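Local coordinates for carbohydrate kinase, pfkB family (Enterococcus faecalis, PDB 3KTN), which probably phosphorylates a sugar acid such as 2-keto-3-deoxygluconate, as a magnesium-binding kinase of the PfkB (ribokinase-like) family, at residues G9-R14 and T51-K56; K56-R61 and D85-F90; F166-R171 and R201-E206; I196-R201 and W237-T242. All coordinates share one frame; numbering follows the deposited sequence.

The four contacts fall into two pairs within a ribokinase-like fold. Interactions 1 and 2, with centres about 10 Å apart, share Lys56 and strand 50-57 of the nine-stranded central sheet, and tie that strand to the residues leading into strands 12-16 and 88-93, neighbours in the smaller four-stranded sheet. Interactions 3 and 4, about 9 Å apart, share Arg201 and join strands 163-167, 196-198 and 237-245 with helix 201-206. The pairs come in series along the chain, whereas interactions 3 and 4 alternate their segments. Interactions 1 and 4 lie about 22 Å apart between centres, on opposite sides of the chain's centre; the central sheet thus connects the small-sheet region to the far strands.

Interaction 1 (G9-R14 and T51-K56); sequences GEVMLR and TALITK
Val11 lays its CG2 methyl against CD2 of Leu53, 3.7 Å away, where the chain leaves the central sheet of this ribokinase-like fold and heads for the smaller four-stranded sheet. The two side chains cross obliquely. Leu53 CG is anti to its own backbone N (chi1 -180°), which sets CG beside the carbonyl carbon. Phe33 and Val38 also pack on Val11, and Leu41 of helix 36-46 backs Leu53, making the apolar patch part of the buried layer between sheet and helix. Beside it the contact is polar. Gly9 N donates to Ile54 O at 3.2 Å, continuing the parallel pairing of strands 4-8 and 50-57 just past the end of the former. Gly9 O then receives a bond from the hydroxyl of Thr55, OG1 to O 2.6 Å, with the donor nearly along the C=O axis. Thr55 OG1 lies anti to the backbone N (chi1 -170°), which turns the hydroxyl toward the glycine carbonyl. The same OG1 accepts from a water, and this water also donates to Lys56 O and accepts from Val11 N. One hydroxyl and one water therefore bind three backbone groups, Gly9 O, Val11 N and Lys56 O, in a buried contact. Glu10 points away from segment 51-56; its carboxylate forms a salt bridge with Arg108 through OE1, and the nearest atoms of the Glu10 side chain and a bound sulfate are about 5 Å apart. The bridging water sits 2.7 Å from Thr55 OG1 and 3.1 Å from Val11 N.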
loop_
_atom_site.group_PDB
_atom_site.type_symbol
_atom_site.label_atom_id
_atom_site.label_comp_id
_atom_site.label_asym_id
_atom_site.label_seq_id
_atom_site.Cartn_x
_atom_site.Cartn_y
_atom_site.Cartn_z
ATOM N N GLY A 9 0.346 31.651 11.436
ATOM C CA GLY A 9 0.588 30.440 12.186
ATOM C C GLY A 9 1.675 29.511 11.702
ATOM O O GLY A 9 2.526 29.857 10.884
ATOM N N GLU A 10 1.598 28.293 12.219
ATOM C CA GLU A 10 2.565 27.244 11.963
ATOM C C GLU A 10 2.081 26.094 11.077
ATOM O O GLU A 10 0.915 25.698 11.127
ATOM C CB GLU A 10 2.993 26.693 13.318
ATOM C CG GLU A 10 3.941 25.525 13.312
ATOM C CD GLU A 10 3.864 24.769 14.626
ATOM O OE1 GLU A 10 4.919 24.367 15.160
ATOM O OE2 GLU A 10 2.734 24.575 15.125
ATOM N N VAL A 11 2.994 25.577 10.262
ATOM C CA VAL A 11 2.718 24.430 9.403
ATOM C C VAL A 11 3.530 23.296 10.011
ATOM O O VAL A 11 4.712 23.470 10.303
ATOM C CB VAL A 11 3.230 24.615 7.961
ATOM C CG1 VAL A 11 3.165 23.280 7.219
ATOM C CG2 VAL A 11 2.396 25.654 7.230
HETATM N N MSE A 12 2.898 22.146 10.213
HETATM C CA MSE A 12 3.589 20.981 10.769
HETATM C C MSE A 12 3.372 19.744 9.902
HETATM O O MSE A 12 2.378 19.638 9.183
HETATM C CB MSE A 12 3.077 20.651 12.175
HETATM C CG MSE A 12 3.646 21.494 13.303
HETATM SE SE MSE A 12 3.248 20.664 15.016
HETATM C CE MSE A 12 4.878 19.669 15.269
ATOM N N LEU A 13 4.309 18.811 9.997
ATOM C CA LEU A 13 4.219 17.547 9.284
ATOM C C LEU A 13 3.573 16.563 10.248
ATOM O O LEU A 13 3.988 16.477 11.397
ATOM C CB LEU A 13 5.609 17.006 8.943
ATOM C CG LEU A 13 6.413 17.427 7.716
ATOM C CD1 LEU A 13 6.178 18.868 7.382
ATOM C CD2 LEU A 13 7.889 17.156 7.991
ATOM N N ARG A 14 2.557 15.837 9.790
ATOM C CA ARG A 14 1.933 14.819 10.624
ATOM C C ARG A 14 2.195 13.475 9.965
ATOM O O ARG A 14 1.940 13.302 8.773
ATOM C CB ARG A 14 0.423 15.018 10.758
ATOM C CG ARG A 14 -0.241 13.832 11.466
ATOM C CD ARG A 14 -1.756 13.977 11.588
ATOM N NE ARG A 14 -2.390 12.673 11.772
ATOM C CZ ARG A 14 -3.670 12.497 12.084
ATOM N NH1 ARG A 14 -4.464 13.546 12.258
ATOM N NH2 ARG A 14 -4.162 11.269 12.220
ATOM N N THR A 51 -8.720 32.659 1.356
ATOM C CA THR A 51 -7.851 32.479 2.509
ATOM C C THR A 51 -6.376 32.535 2.144
ATOM O O THR A 51 -5.989 32.215 1.022
ATOM C CB THR A 51 -8.134 31.121 3.189
ATOM O OG1 THR A 51 -7.665 30.059 2.348
ATOM C CG2 THR A 51 -9.624 30.940 3.399
ATOM N N ALA A 52 -5.554 32.936 3.104
ATOM C CA ALA A 52 -4.124 33.026 2.885
ATOM C C ALA A 52 -3.404 32.805 4.205
ATOM O O ALA A 52 -3.807 33.340 5.240
ATOM C CB ALA A 52 -3.765 34.393 2.310
ATOM N N LEU A 53 -2.339 32.012 4.170
ATOM C CA LEU A 53 -1.579 31.725 5.373
ATOM C C LEU A 53 -0.303 32.549 5.432
ATOM O O LEU A 53 0.452 32.609 4.462
ATOM C CB LEU A 53 -1.220 30.236 5.434
ATOM C CG LEU A 53 -0.419 29.778 6.652
ATOM C CD1 LEU A 53 -1.255 29.985 7.911
ATOM C CD2 LEU A 53 -0.046 28.305 6.501
ATOM N N ILE A 54 -0.069 33.182 6.575
ATOM C CA ILE A 54 1.133 33.973 6.772
ATOM C C ILE A 54 2.047 33.132 7.652
ATOM O O ILE A 54 1.733 32.876 8.810
ATOM C CB ILE A 54 0.825 35.309 7.489
ATOM C CG1 ILE A 54 -0.231 36.085 6.702
ATOM C CG2 ILE A 54 2.100 36.130 7.620
ATOM C CD1 ILE A 54 -0.725 37.345 7.399
ATOM N N THR A 55 3.173 32.701 7.098
ATOM C CA THR A 55 4.110 31.869 7.837
ATOM C C THR A 55 5.379 31.736 7.006
ATOM O O THR A 55 5.526 32.398 5.982
ATOM C CB THR A 55 3.510 30.456 8.057
ATOM O OG1 THR A 55 4.321 29.710 8.976
ATOM C CG2 THR A 55 3.448 29.713 6.734
ATOM N N LYS A 56 6.292 30.880 7.449
ATOM C CA LYS A 56 7.531 30.634 6.717
ATOM C C LYS A 56 7.721 29.134 6.530
ATOM O O LYS A 56 7.292 28.331 7.366
ATOM C CB LYS A 56 8.757 31.167 7.475
ATOM C CG LYS A 56 8.765 32.665 7.759
ATOM C CD LYS A 56 8.846 33.502 6.491
ATOM C CE LYS A 56 8.922 34.995 6.837
ATOM N NZ LYS A 56 8.688 35.866 5.653
HETATM O O HOH W 1 5.308 27.163 9.006
#

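Interaction 2 (K56-R61 and D85-F90); sequences KLPANR and DHIGSF
Asn60 OD1 is gripped by two backbone amides, those of Gly63 and, weakly, Leu62: Asn60 is the N-cap of helix 61-72, which follows strand 50-57 in this ribokinase-like fold. Its other amide atom turns across the contact, where ND2 makes a weak hydrogen bond to Asp85 O, 3.3 Å long and bent to 127° at the hydrogen. One side chain thus caps a helix and reaches the loop leading to strand 88-93. The apolar part centres on Pro58, whose ring meets the loop on two fronts. Its CB approaches Asp85 CA at 3.5 Å, while CD rests on Ile87 CG1, also at 3.5 Å, the proline and isoleucine side chains crossing at about a right angle. Ile87 CG1 is anti to the carbonyl carbon (chi1 -62°), the position from which it meets the proline ring. Leu13 and Leu62 also pack on this isoleucine. The second subunit, another copy of the protein, donates Gln106 NE2 to Ile87 O, making the contact part of a subunit interface. Leu57 CD2 lies 3.9 Å from Ile87 CD1.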
loop_
_atom_site.group_PDB
_atom_site.type_symbol
_atom_site.label_atom_id
_atom_site.label_comp_id
_atom_site.label_asym_id
_atom_site.label_seq_id
_atom_site.Cartn_x
_atom_site.Cartn_y
_atom_site.Cartn_z
ATOM N N LYS A 56 6.292 30.880 7.449
ATOM C CA LYS A 56 7.531 30.634 6.717
ATOM C C LYS A 56 7.721 29.134 6.530
ATOM O O LYS A 56 7.292 28.331 7.366
ATOM C CB LYS A 56 8.757 31.167 7.475
ATOM C CG LYS A 56 8.765 32.665 7.759
ATOM C CD LYS A 56 8.846 33.502 6.491
ATOM C CE LYS A 56 8.922 34.995 6.837
ATOM N NZ LYS A 56 8.688 35.866 5.653
ATOM N N LEU A 57 8.364 28.768 5.429
ATOM C CA LEU A 57 8.686 27.377 5.134
ATOM C C LEU A 57 10.092 27.391 4.560
ATOM O O LEU A 57 10.464 28.320 3.840
ATOM C CB LEU A 57 7.698 26.770 4.128
ATOM C CG LEU A 57 6.334 26.381 4.711
ATOM C CD1 LEU A 57 5.424 25.832 3.610
ATOM C CD2 LEU A 57 6.533 25.344 5.793
ATOM N N PRO A 58 10.899 26.364 4.873
ATOM C CA PRO A 58 12.266 26.322 4.355
ATOM C C PRO A 58 12.300 26.250 2.839
ATOM O O PRO A 58 11.389 25.692 2.214
ATOM C CB PRO A 58 12.839 25.069 5.007
ATOM C CG PRO A 58 11.639 24.176 5.093
ATOM C CD PRO A 58 10.583 25.124 5.604
ATOM N N ALA A 59 13.347 26.824 2.256
ATOM C CA ALA A 59 13.506 26.812 0.813
ATOM C C ALA A 59 14.183 25.507 0.404
ATOM O O ALA A 59 15.356 25.489 0.039
ATOM C CB ALA A 59 14.346 28.019 0.347
ATOM N N ASN A 60 13.446 24.409 0.519
ATOM C CA ASN A 60 13.946 23.108 0.105
ATOM C C ASN A 60 12.751 22.316 -0.426
ATOM O O ASN A 60 11.619 22.809 -0.403
ATOM C CB ASN A 60 14.671 22.376 1.253
ATOM C CG ASN A 60 13.774 22.075 2.435
ATOM O OD1 ASN A 60 12.588 21.791 2.280
ATOM N ND2 ASN A 60 14.352 22.108 3.631
ATOM N N ARG A 61 12.989 21.105 -0.912
ATOM C CA ARG A 61 11.913 20.306 -1.488
ATOM C C ARG A 61 10.760 20.019 -0.534
ATOM O O ARG A 61 9.607 19.922 -0.961
ATOM C CB ARG A 61 12.496 19.010 -2.056
ATOM C CG ARG A 61 13.478 19.262 -3.216
ATOM C CD ARG A 61 14.328 18.035 -3.501
ATOM N NE ARG A 61 13.535 16.924 -4.019
ATOM C CZ ARG A 61 13.160 16.802 -5.288
ATOM N NH1 ARG A 61 13.513 17.726 -6.174
ATOM N NH2 ARG A 61 12.431 15.758 -5.670
ATOM N N ASP A 85 15.332 25.814 7.762
ATOM C CA ASP A 85 15.566 24.559 7.058
ATOM C C ASP A 85 14.662 23.442 7.564
ATOM O O ASP A 85 14.415 22.460 6.865
ATOM C CB ASP A 85 17.015 24.124 7.270
ATOM C CG ASP A 85 18.005 25.184 6.859
ATOM O OD1 ASP A 85 18.169 25.403 5.638
ATOM O OD2 ASP A 85 18.615 25.802 7.758
ATOM N N HIS A 86 14.163 23.612 8.779
ATOM C CA HIS A 86 13.355 22.608 9.444
ATOM C C HIS A 86 11.858 22.907 9.520
ATOM O O HIS A 86 11.430 24.062 9.489
ATOM C CB HIS A 86 13.937 22.438 10.855
ATOM C CG HIS A 86 13.256 21.401 11.694
ATOM N ND1 HIS A 86 13.475 20.049 11.531
ATOM C CD2 HIS A 86 12.417 21.522 12.750
ATOM C CE1 HIS A 86 12.806 19.383 12.453
ATOM N NE2 HIS A 86 12.156 20.252 13.207
ATOM N N ILE A 87 11.060 21.846 9.600
ATOM C CA ILE A 87 9.616 21.987 9.750
ATOM C C ILE A 87 9.231 21.148 10.967
ATOM O O ILE A 87 9.731 20.031 11.139
ATOM C CB ILE A 87 8.842 21.485 8.509
ATOM C CG1 ILE A 87 9.216 22.323 7.284
ATOM C CG2 ILE A 87 7.339 21.597 8.757
ATOM C CD1 ILE A 87 8.442 21.957 6.019
ATOM N N GLY A 88 8.374 21.693 11.826
ATOM C CA GLY A 88 7.955 20.956 13.008
ATOM C C GLY A 88 7.149 19.740 12.587
ATOM O O GLY A 88 6.595 19.720 11.490
ATOM N N SER A 89 7.073 18.727 13.442
ATOM C CA SER A 89 6.319 17.529 13.089
ATOM C C SER A 89 5.890 16.721 14.296
ATOM O O SER A 89 6.367 16.939 15.412
ATOM C CB SER A 89 7.162 16.624 12.191
ATOM O OG SER A 89 8.244 16.060 12.926
ATOM N N PHE A 90 4.988 15.778 14.052
ATOM C CA PHE A 90 4.523 14.876 15.093
ATOM C C PHE A 90 3.991 13.586 14.475
ATOM O O PHE A 90 3.595 13.551 13.307
ATOM C CB PHE A 90 3.453 15.550 15.967
ATOM C CG PHE A 90 2.138 15.801 15.273
ATOM C CD1 PHE A 90 1.102 14.869 15.355
ATOM C CD2 PHE A 90 1.904 17.004 14.610
ATOM C CE1 PHE A 90 -0.144 15.134 14.795
ATOM C CE2 PHE A 90 0.662 17.277 14.045
ATOM C CZ PHE A 90 -0.365 16.340 14.142
#

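Interaction 3 (F166-R171 and R201-E206); sequences FDFNYR and RRDLVE. With SO4 (sulfate ion), chain B.
The loop that follows strand 163-167 passes the short helix 201-206 with a backbone gap, 7.2 Å between the CA atoms of Tyr170 and Asp203, that side chains fill. Asp203 occupies the centre, its carboxylate set between two aromatic residues. OD1 lies at the edge of the Tyr170 ring, near its plane and 3.4 Å from CD2, consistent with a weak attraction to the ring hydrogens. The ring and carboxylate planes are 67° apart. Toward Phe168 the arrangement differs: OD2 comes 3.8 Å from CB, CB of the aspartate approaches CD1, and the two planes are only 9° apart. Tyr170 CG is anti to the backbone N (chi1 168°). No hydrogen bond links the segments; OD2 instead accepts from N of Ser200, the N-cap residue, a return bond from the third helix residue consistent with a capping box at the C-terminal end of strands of the ribokinase-like sheet. Leu204 CD2 adds a looser apolar touch to Phe168 CZ, at 4.4 Å. On the other side of the loop Arg171 holds a sulfate, probably from the crystallisation liquor, through NE to O1 at 2.6 Å and NH2 to O2 at 3.0 Å. Arg108 also binds this ion. Phe168 packs further on Tyr187 of helix 177-190 and on Val197 of strand 196-198, while Leu204 faces Ile226 and Phe229, so helix 201-206 lies between the loop after strand 163-167 and helix 218-233.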
loop_
_atom_site.group_PDB
_atom_site.type_symbol
_atom_site.label_atom_id
_atom_site.label_comp_id
_atom_site.label_asym_id
_atom_site.label_seq_id
_atom_site.Cartn_x
_atom_site.Cartn_y
_atom_site.Cartn_z
ATOM N N PHE A 166 -8.598 34.755 17.575
ATOM C CA PHE A 166 -7.547 34.123 18.355
ATOM C C PHE A 166 -8.047 32.852 19.023
ATOM O O PHE A 166 -9.187 32.794 19.487
ATOM C CB PHE A 166 -7.064 35.110 19.422
ATOM C CG PHE A 166 -6.046 34.541 20.365
ATOM C CD1 PHE A 166 -4.747 34.295 19.944
ATOM C CD2 PHE A 166 -6.383 34.275 21.688
ATOM C CE1 PHE A 166 -3.800 33.789 20.824
ATOM C CE2 PHE A 166 -5.442 33.766 22.576
ATOM C CZ PHE A 166 -4.148 33.526 22.145
ATOM N N ASP A 167 -7.190 31.837 19.077
ATOM C CA ASP A 167 -7.557 30.581 19.709
ATOM C C ASP A 167 -6.629 30.263 20.865
ATOM O O ASP A 167 -5.412 30.386 20.749
ATOM C CB ASP A 167 -7.513 29.430 18.691
ATOM C CG ASP A 167 -6.096 29.101 18.235
ATOM O OD1 ASP A 167 -5.577 28.030 18.612
ATOM O OD2 ASP A 167 -5.492 29.917 17.510
ATOM N N PHE A 168 -7.217 29.875 21.989
ATOM C CA PHE A 168 -6.445 29.486 23.156
ATOM C C PHE A 168 -5.838 28.136 22.775
ATOM O O PHE A 168 -6.549 27.245 22.306
ATOM C CB PHE A 168 -7.366 29.294 24.371
ATOM C CG PHE A 168 -7.718 30.568 25.094
ATOM C CD1 PHE A 168 -7.034 30.934 26.249
ATOM C CD2 PHE A 168 -8.745 31.387 24.639
ATOM C CE1 PHE A 168 -7.370 32.104 26.943
ATOM C CE2 PHE A 168 -9.089 32.557 25.324
ATOM C CZ PHE A 168 -8.402 32.913 26.474
ATOM N N ASN A 169 -4.533 27.980 22.954
ATOM C CA ASN A 169 -3.894 26.711 22.633
ATOM C C ASN A 169 -3.205 26.225 23.895
ATOM O O ASN A 169 -2.049 25.820 23.869
ATOM C CB ASN A 169 -2.865 26.884 21.515
ATOM C CG ASN A 169 -2.496 25.563 20.859
ATOM O OD1 ASN A 169 -1.340 25.325 20.513
ATOM N ND2 ASN A 169 -3.488 24.701 20.675
ATOM N N TYR A 170 -3.934 26.280 25.003
ATOM C CA TYR A 170 -3.415 25.865 26.299
ATOM C C TYR A 170 -3.738 24.414 26.612
ATOM O O TYR A 170 -4.903 24.033 26.701
ATOM C CB TYR A 170 -3.989 26.757 27.406
ATOM C CG TYR A 170 -3.742 26.234 28.807
ATOM C CD1 TYR A 170 -2.445 26.068 29.296
ATOM C CD2 TYR A 170 -4.809 25.902 29.643
ATOM C CE1 TYR A 170 -2.217 25.585 30.587
ATOM C CE2 TYR A 170 -4.593 25.419 30.936
ATOM C CZ TYR A 170 -3.295 25.263 31.399
ATOM O OH TYR A 170 -3.076 24.788 32.671
ATOM N N ARG A 171 -2.696 23.610 26.779
ATOM C CA ARG A 171 -2.866 22.203 27.106
ATOM C C ARG A 171 -2.245 21.950 28.475
ATOM O O ARG A 171 -1.025 21.864 28.615
ATOM C CB ARG A 171 -2.219 21.319 26.039
ATOM C CG ARG A 171 -2.889 21.439 24.680
ATOM C CD ARG A 171 -2.270 20.502 23.662
ATOM N NE ARG A 171 -2.797 20.720 22.318
ATOM C CZ ARG A 171 -4.065 20.541 21.966
ATOM N NH1 ARG A 171 -4.954 20.138 22.861
ATOM N NH2 ARG A 171 -4.445 20.770 20.714
ATOM N N ARG A 201 -14.212 27.286 29.181
ATOM C CA ARG A 201 -14.364 27.811 30.531
ATOM C C ARG A 201 -13.118 27.501 31.351
ATOM O O ARG A 201 -12.584 28.372 32.040
ATOM C CB ARG A 201 -15.580 27.174 31.206
ATOM C CG ARG A 201 -15.713 27.486 32.692
ATOM C CD ARG A 201 -16.804 26.635 33.327
ATOM N NE ARG A 201 -17.064 26.990 34.720
ATOM C CZ ARG A 201 -16.190 26.837 35.710
ATOM N NH1 ARG A 201 -14.984 26.335 35.467
ATOM N NH2 ARG A 201 -16.524 27.185 36.947
ATOM N N ARG A 202 -12.657 26.257 31.274
ATOM C CA ARG A 202 -11.477 25.846 32.021
ATOM C C ARG A 202 -10.250 26.684 31.686
ATOM O O ARG A 202 -9.337 26.800 32.502
ATOM C CB ARG A 202 -11.172 24.366 31.779
ATOM C CG ARG A 202 -12.235 23.424 32.315
ATOM C CD ARG A 202 -11.741 21.985 32.334
ATOM N NE ARG A 202 -12.770 21.062 32.808
ATOM C CZ ARG A 202 -13.900 20.799 32.156
ATOM N NH1 ARG A 202 -14.150 21.391 30.995
ATOM N NH2 ARG A 202 -14.779 19.946 32.666
ATOM N N ASP A 203 -10.211 27.261 30.487
ATOM C CA ASP A 203 -9.069 28.094 30.125
ATOM C C ASP A 203 -9.095 29.354 30.981
ATOM O O ASP A 203 -8.082 29.749 31.561
ATOM C CB ASP A 203 -9.108 28.488 28.643
ATOM C CG ASP A 203 -8.726 27.344 27.719
ATOM O OD1 ASP A 203 -7.697 26.685 27.978
ATOM O OD2 ASP A 203 -9.447 27.116 26.725
ATOM N N LEU A 204 -10.264 29.979 31.058
ATOM C CA LEU A 204 -10.429 31.198 31.834
ATOM C C LEU A 204 -10.032 30.982 33.290
ATOM O O LEU A 204 -9.287 31.774 33.862
ATOM C CB LEU A 204 -11.879 31.676 31.749
ATOM C CG LEU A 204 -12.393 31.835 30.317
ATOM C CD1 LEU A 204 -13.828 32.337 30.331
ATOM C CD2 LEU A 204 -11.494 32.799 29.558
ATOM N N VAL A 205 -10.513 29.891 33.877
ATOM C CA VAL A 205 -10.219 29.577 35.268
ATOM C C VAL A 205 -8.791 29.084 35.509
ATOM O O VAL A 205 -8.046 29.675 36.295
ATOM C CB VAL A 205 -11.212 28.519 35.809
ATOM C CG1 VAL A 205 -10.821 28.098 37.218
ATOM C CG2 VAL A 205 -12.627 29.085 35.800
ATOM N N GLU A 206 -8.411 28.009 34.827
ATOM C CA GLU A 206 -7.086 27.423 34.997
ATOM C C GLU A 206 -5.908 28.182 34.409
ATOM O O GLU A 206 -4.798 28.091 34.931
ATOM C CB GLU A 206 -7.070 26.002 34.440
ATOM C CG GLU A 206 -7.828 25.003 35.282
ATOM C CD GLU A 206 -7.778 23.612 34.694
ATOM O OE1 GLU A 206 -6.661 23.155 34.359
ATOM O OE2 GLU A 206 -8.849 22.979 34.571
HETATM S S SO4 B . -0.842 21.835 19.477
HETATM O O1 SO4 B . -0.945 21.913 20.947
HETATM O O2 SO4 B . -2.177 21.611 18.903
HETATM O O3 SO4 B . -0.287 23.094 18.951
HETATM O O4 SO4 B . 0.063 20.727 19.128
#

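Interaction 4 (I196-R201 and W237-T242); sequences IVFGSR and WFAGTT
Val197 and Phe238 meet on one face of the sheet, CG1 to CD1 at 4.1 Å, the two side chains crossing at a slant. Phe238 CG is anti to its backbone N (chi1 180°), and CZ of the ring comes 3.5 Å from Gly199 O. Ile226 and Met230 of helix 218-233 cover this phenylalanine. On the other face, Ile196 and Trp237 run next to each other in one direction, with CG2 of the isoleucine 4.0 Å from CB of the tryptophan; farther along, Phe198 CD1 touches the methyl of Ala239. Helix 278-291 packs over Phe198 and Trp237. Strands 196-198 and 237-245 are adjacent parallel strands of the central sheet, joined by a beta-alpha-beta crossover through helices 201-206 and 218-233 as in the alpha/beta core of ribokinase-like enzymes; the axes of segments 196-198 and 237-242 cross at -20°. Three backbone bonds run between them: Val197 N to Trp237 O (2.8 Å), Ala239 N to Val197 O (2.9 Å) and Gly199 N to Ala239 O (3.0 Å). Beyond the last bond the strands part. Ser200 stands at the N-cap of helix 201-206, and Gly199 O is hydrogen-bonded to the hydroxyl of Tyr255.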
loop_
_atom_site.group_PDB
_atom_site.type_symbol
_atom_site.label_atom_id
_atom_site.label_comp_id
_atom_site.label_asym_id
_atom_site.label_seq_id
_atom_site.Cartn_x
_atom_site.Cartn_y
_atom_site.Cartn_z
ATOM N N ILE A 196 -12.831 38.048 18.118
ATOM C CA ILE A 196 -13.424 36.713 18.212
ATOM C C ILE A 196 -12.419 35.775 18.863
ATOM O O ILE A 196 -11.292 35.636 18.390
ATOM C CB ILE A 196 -13.800 36.175 16.817
ATOM C CG1 ILE A 196 -14.749 37.157 16.130
ATOM C CG2 ILE A 196 -14.457 34.802 16.940
ATOM C CD1 ILE A 196 -15.129 36.767 14.720
ATOM N N VAL A 197 -12.827 35.133 19.950
ATOM C CA VAL A 197 -11.932 34.239 20.669
ATOM C C VAL A 197 -12.483 32.825 20.835
ATOM O O VAL A 197 -13.657 32.637 21.160
ATOM C CB VAL A 197 -11.611 34.816 22.064
ATOM C CG1 VAL A 197 -10.674 33.891 22.813
ATOM C CG2 VAL A 197 -10.993 36.207 21.920
ATOM N N PHE A 198 -11.619 31.838 20.612
ATOM C CA PHE A 198 -11.984 30.433 20.748
ATOM C C PHE A 198 -11.296 29.853 21.973
ATOM O O PHE A 198 -10.077 29.938 22.113
ATOM C CB PHE A 198 -11.573 29.660 19.491
ATOM C CG PHE A 198 -12.325 30.077 18.260
ATOM C CD1 PHE A 198 -13.648 29.708 18.081
ATOM C CD2 PHE A 198 -11.725 30.891 17.309
ATOM C CE1 PHE A 198 -14.370 30.148 16.970
ATOM C CE2 PHE A 198 -12.437 31.335 16.195
ATOM C CZ PHE A 198 -13.764 30.965 16.026
ATOM N N GLY A 199 -12.087 29.278 22.871
ATOM C CA GLY A 199 -11.531 28.705 24.080
ATOM C C GLY A 199 -12.617 28.117 24.956
ATOM O O GLY A 199 -13.795 28.157 24.603
ATOM N N SER A 200 -12.228 27.578 26.106
ATOM C CA SER A 200 -13.192 26.974 27.020
ATOM C C SER A 200 -13.208 27.643 28.386
ATOM O O SER A 200 -12.330 28.443 28.715
ATOM C CB SER A 200 -12.867 25.500 27.219
ATOM O OG SER A 200 -11.670 25.365 27.966
ATOM N N ARG A 201 -14.212 27.286 29.181
ATOM C CA ARG A 201 -14.364 27.811 30.531
ATOM C C ARG A 201 -13.118 27.501 31.351
ATOM O O ARG A 201 -12.584 28.372 32.040
ATOM C CB ARG A 201 -15.580 27.174 31.206
ATOM C CG ARG A 201 -15.713 27.486 32.692
ATOM C CD ARG A 201 -16.804 26.635 33.327
ATOM N NE ARG A 201 -17.064 26.990 34.720
ATOM C CZ ARG A 201 -16.190 26.837 35.710
ATOM N NH1 ARG A 201 -14.984 26.335 35.467
ATOM N NH2 ARG A 201 -16.524 27.185 36.947
ATOM N N TRP A 237 -17.127 38.005 20.180
ATOM C CA TRP A 237 -17.597 36.615 20.212
ATOM C C TRP A 237 -16.631 35.700 20.953
ATOM O O TRP A 237 -15.417 35.817 20.808
ATOM C CB TRP A 237 -17.760 36.065 18.786
ATOM C CG TRP A 237 -19.087 36.311 18.120
ATOM C CD1 TRP A 237 -20.017 37.246 18.459
ATOM C CD2 TRP A 237 -19.591 35.649 16.949
ATOM N NE1 TRP A 237 -21.067 37.217 17.570
ATOM C CE2 TRP A 237 -20.829 36.246 16.630
ATOM C CE3 TRP A 237 -19.111 34.613 16.131
ATOM C CZ2 TRP A 237 -21.602 35.842 15.534
ATOM C CZ3 TRP A 237 -19.880 34.209 15.037
ATOM C CH2 TRP A 237 -21.110 34.826 14.749
ATOM N N PHE A 238 -17.179 34.795 21.758
ATOM C CA PHE A 238 -16.383 33.814 22.488
ATOM C C PHE A 238 -17.063 32.485 22.189
ATOM O O PHE A 238 -18.261 32.336 22.426
ATOM C CB PHE A 238 -16.415 34.069 23.995
ATOM C CG PHE A 238 -15.606 33.073 24.790
ATOM C CD1 PHE A 238 -14.216 33.118 24.780
ATOM C CD2 PHE A 238 -16.235 32.078 25.535
ATOM C CE1 PHE A 238 -13.460 32.185 25.507
ATOM C CE2 PHE A 238 -15.492 31.146 26.259
ATOM C CZ PHE A 238 -14.101 31.200 26.244
ATOM N N ALA A 239 -16.316 31.520 21.660
ATOM C CA ALA A 239 -16.920 30.234 21.327
ATOM C C ALA A 239 -16.029 29.037 21.629
ATOM O O ALA A 239 -14.807 29.150 21.706
ATOM C CB ALA A 239 -17.340 30.222 19.862
ATOM N N GLY A 240 -16.670 27.888 21.805
ATOM C CA GLY A 240 -15.956 26.666 22.108
ATOM C C GLY A 240 -16.924 25.503 22.127
ATOM O O GLY A 240 -18.095 25.652 21.772
ATOM N N THR A 241 -16.440 24.340 22.543
ATOM C CA THR A 241 -17.276 23.152 22.593
ATOM C C THR A 241 -17.071 22.394 23.884
ATOM O O THR A 241 -16.038 22.507 24.538
ATOM C CB THR A 241 -16.950 22.172 21.453
ATOM O OG1 THR A 241 -15.603 21.707 21.603
ATOM C CG2 THR A 241 -17.114 22.840 20.102
ATOM N N THR A 242 -18.064 21.598 24.236
ATOM C CA THR A 242 -17.981 20.802 25.436
ATOM C C THR A 242 -18.308 19.359 25.082
ATOM O O THR A 242 -19.307 19.078 24.415
ATOM C CB THR A 242 -18.946 21.340 26.528
ATOM O OG1 THR A 242 -19.110 20.355 27.555
ATOM C CG2 THR A 242 -20.295 21.688 25.933
#